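Local coordinates for protein particle-associated glycoside hydrolase (Acinetobacter phage Fri1, PDB 6C72) that probably cleaves the capsular polysaccharide of Acinetobacter baumannii as a trimeric phage tailspike depolymerase, degrading the host capsule during virus entry, at residues A95-E100 with Q129-H134. Residues are numbered along the deposited sequence; the frame is centred on the assembly and turned at random.
Sequences AGLRAE and QLPKGH. With ZN (zinc ion), chain D.
Ala99 and Glu100 lie against Pro131, Lys132 and Gly133 at the N-terminal end of the parallel beta-helix of this tailspike, where the loop after strand 89-91 passes the turn leading into strand 133-140. The Ala99 methyl meets the CB-CG side of the proline ring, its CB 3.6 Å from Pro131 CG. Leu97, with CG anti to the backbone N (chi1 -170°), which sets its branch toward the ring, reaches the neighbouring ring carbon, Leu97 CD2 lying 3.7 Å from Pro131 CD. One direct hydrogen bond joins the backbones: Glu100 N donates to Lys132 O at 2.8 Å. Beside it Gly133, with no side chain, lets Glu100 CA approach Gly133 CA to 3.8 Å. The Glu100 and Lys132 side chains run alongside each other in the same direction. Glu100 OE1 meets the aliphatic part of the lysine and stays 4.0 Å from Lys132 NZ, beyond a salt bridge, while NZ makes a weak hydrogen bond to Asp152. Glu100 and Asp152 belong to a zinc site seen in this protein. Further along, a water donates to both Arg98 O and His134 O, bridging the segments. The His134 ring stacks with Phe180, and its ND1 is hydrogen-bonded to His182 NE2, which probably helps orient the imidazole; His134 NE2 binds a zinc ion at 2.0 Å, with three waters as the other ligands.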
ATOM      1  N   ALA A  95      -3.633 -29.694 -32.842  1.00 38.78           N
ATOM      2  CA  ALA A  95      -3.820 -29.072 -34.146  1.00 39.63           C
ATOM      3  C   ALA A  95      -2.676 -29.380 -35.096  1.00 39.33           C
ATOM      4  O   ALA A  95      -2.603 -28.795 -36.180  1.00 40.49           O
ATOM      5  CB  ALA A  95      -3.973 -27.559 -34.008  1.00 40.13           C
ATOM      6  N   GLY A  96      -1.773 -30.273 -34.714  1.00 37.19           N
ATOM      7  CA  GLY A  96      -0.675 -30.663 -35.564  1.00 38.38           C
ATOM      8  C   GLY A  96       0.652 -30.024 -35.234  1.00 37.32           C
ATOM      9  O   GLY A  96       1.632 -30.295 -35.931  1.00 38.35           O
ATOM     10  N   LEU A  97       0.725 -29.188 -34.202  1.00 38.94           N
ATOM     11  CA  LEU A  97       1.994 -28.560 -33.859  1.00 38.36           C
ATOM     12  C   LEU A  97       3.035 -29.624 -33.502  1.00 38.97           C
ATOM     13  O   LEU A  97       2.745 -30.569 -32.765  1.00 39.99           O
ATOM     14  CB  LEU A  97       1.793 -27.587 -32.700  1.00 38.05           C
ATOM     15  CG  LEU A  97       2.991 -26.692 -32.390  1.00 37.31           C
ATOM     16  CD1 LEU A  97       2.569 -25.234 -32.508  1.00 36.47           C
ATOM     17  CD2 LEU A  97       3.521 -26.988 -31.011  1.00 37.87           C
ATOM     18  N   ARG A  98       4.240 -29.490 -34.052  1.00 50.51           N
ATOM     19  CA  ARG A  98       5.278 -30.482 -33.816  1.00 51.10           C
ATOM     20  C   ARG A  98       5.993 -30.185 -32.504  1.00 51.39           C
ATOM     21  O   ARG A  98       6.510 -29.082 -32.310  1.00 50.75           O
ATOM     22  CB  ARG A  98       6.276 -30.509 -34.978  1.00 50.86           C
ATOM     23  CG  ARG A  98       5.787 -31.217 -36.254  1.00 51.01           C
ATOM     24  CD  ARG A  98       6.827 -31.144 -37.396  1.00 51.12           C
ATOM     25  NE  ARG A  98       8.061 -31.876 -37.084  1.00 51.10           N
ATOM     26  CZ  ARG A  98       9.110 -31.994 -37.903  1.00 51.27           C
ATOM     27  NH1 ARG A  98       9.090 -31.426 -39.110  1.00 51.56           N
ATOM     28  NH2 ARG A  98      10.177 -32.698 -37.519  1.00 51.30           N
ATOM     29  N   ALA A  99       6.038 -31.174 -31.612  1.00 34.98           N
ATOM     30  CA  ALA A  99       6.573 -30.993 -30.265  1.00 33.80           C
ATOM     31  C   ALA A  99       8.062 -31.334 -30.184  1.00 34.12           C
ATOM     32  O   ALA A  99       8.642 -31.950 -31.085  1.00 35.49           O
ATOM     33  CB  ALA A  99       5.806 -31.848 -29.258  1.00 34.10           C
ATOM     34  N   GLU A 100       8.674 -30.911 -29.077  1.00 35.68           N
ATOM     35  CA  GLU A 100      10.049 -31.266 -28.708  1.00 36.21           C
ATOM     36  C   GLU A 100      11.054 -31.011 -29.825  1.00 35.50           C
ATOM     37  O   GLU A 100      12.060 -31.707 -29.942  1.00 35.97           O
ATOM     38  CB  GLU A 100      10.136 -32.717 -28.250  1.00 37.07           C
ATOM     39  CG  GLU A 100       9.128 -33.058 -27.193  1.00 38.08           C
ATOM     40  CD  GLU A 100       9.774 -33.695 -25.985  1.00 39.18           C
ATOM     41  OE1 GLU A 100      10.391 -32.953 -25.181  1.00 39.54           O
ATOM     42  OE2 GLU A 100       9.685 -34.942 -25.851  1.00 39.51           O
ATOM     43  N   GLN A 129      -2.282 -24.925 -24.522  1.00 31.61           N
ATOM     44  CA  GLN A 129      -1.105 -25.541 -23.925  1.00 32.10           C
ATOM     45  C   GLN A 129      -0.064 -25.785 -25.008  1.00 30.51           C
ATOM     46  O   GLN A 129      -0.374 -26.367 -26.056  1.00 29.95           O
ATOM     47  CB  GLN A 129      -1.483 -26.857 -23.242  1.00 33.48           C
ATOM     48  CG  GLN A 129      -0.324 -27.590 -22.603  1.00 34.05           C
ATOM     49  CD  GLN A 129       0.216 -26.870 -21.367  1.00 34.04           C
ATOM     50  OE1 GLN A 129      -0.546 -26.479 -20.472  1.00 34.34           O
ATOM     51  NE2 GLN A 129       1.534 -26.688 -21.314  1.00 33.53           N
ATOM     52  N   LEU A 130       1.122 -25.316 -24.781  1.00 28.20           N
ATOM     53  CA  LEU A 130       2.222 -25.636 -25.674  1.00 28.21           C
ATOM     54  C   LEU A 130       3.040 -26.775 -25.089  1.00 28.69           C
ATOM     55  O   LEU A 130       3.142 -26.901 -23.870  1.00 28.76           O
ATOM     56  CB  LEU A 130       3.143 -24.436 -25.898  1.00 27.53           C
ATOM     57  CG  LEU A 130       2.464 -23.221 -26.510  1.00 27.28           C
ATOM     58  CD1 LEU A 130       3.452 -22.092 -26.739  1.00 26.91           C
ATOM     59  CD2 LEU A 130       1.746 -23.616 -27.802  1.00 27.83           C
ATOM     60  N   PRO A 131       3.610 -27.645 -25.905  1.00 29.28           N
ATOM     61  CA  PRO A 131       4.485 -28.698 -25.383  1.00 29.90           C
ATOM     62  C   PRO A 131       5.881 -28.137 -25.139  1.00 29.28           C
ATOM     63  O   PRO A 131       6.171 -26.983 -25.405  1.00 28.48           O
ATOM     64  CB  PRO A 131       4.493 -29.725 -26.518  1.00 30.97           C
ATOM     65  CG  PRO A 131       4.423 -28.866 -27.738  1.00 30.61           C
ATOM     66  CD  PRO A 131       3.507 -27.704 -27.373  1.00 29.68           C
ATOM     67  N   LYS A 132       6.766 -28.995 -24.668  1.00 30.98           N
ATOM     68  CA  LYS A 132       8.174 -28.643 -24.643  1.00 30.47           C
ATOM     69  C   LYS A 132       8.711 -28.553 -26.073  1.00 29.61           C
ATOM     70  O   LYS A 132       8.129 -29.088 -27.018  1.00 30.35           O
ATOM     71  CB  LYS A 132       8.971 -29.678 -23.847  1.00 31.95           C
ATOM     72  CG  LYS A 132       8.614 -29.719 -22.368  1.00 33.34           C
ATOM     73  CD  LYS A 132       9.610 -30.529 -21.587  1.00 34.20           C
ATOM     74  CE  LYS A 132       9.380 -32.004 -21.795  1.00 34.03           C
ATOM     75  NZ  LYS A 132      10.491 -32.747 -21.177  1.00 33.79           N
ATOM     76  N   GLY A 133       9.817 -27.842 -26.223  1.00 32.79           N
ATOM     77  CA  GLY A 133      10.499 -27.709 -27.494  1.00 31.65           C
ATOM     78  C   GLY A 133      10.609 -26.256 -27.921  1.00 30.00           C
ATOM     79  O   GLY A 133      10.066 -25.347 -27.293  1.00 29.38           O
ATOM     80  N   HIS A 134      11.352 -26.060 -29.011  1.00 31.79           N
ATOM     81  CA  HIS A 134      11.446 -24.756 -29.656  1.00 30.78           C
ATOM     82  C   HIS A 134      10.327 -24.641 -30.679  1.00 30.26           C
ATOM     83  O   HIS A 134      10.103 -25.565 -31.469  1.00 30.69           O
ATOM     84  CB  HIS A 134      12.809 -24.555 -30.317  1.00 31.31           C
ATOM     85  CG  HIS A 134      13.930 -24.379 -29.336  1.00 31.84           C
ATOM     86  ND1 HIS A 134      14.461 -23.148 -29.019  1.00 31.72           N
ATOM     87  CD2 HIS A 134      14.592 -25.280 -28.567  1.00 32.76           C
ATOM     88  CE1 HIS A 134      15.421 -23.300 -28.125  1.00 32.43           C
ATOM     89  NE2 HIS A 134      15.514 -24.583 -27.827  1.00 33.06           N
TER
HETATM   90 ZN    ZN D 801      16.803 -25.499 -26.614  1.00 35.61          ZN
HETATM   91  O   HOH W   1       8.730 -28.007 -30.306  1.00 30.29           O
HETATM   92  O   HOH W   2      18.652 -26.380 -27.282  1.00 36.49           O
HETATM   93  O   HOH W   3      17.846 -23.596 -25.342  1.00 32.51           O
HETATM   94  O   HOH W   4      15.937 -27.177 -25.974  1.00 31.53           O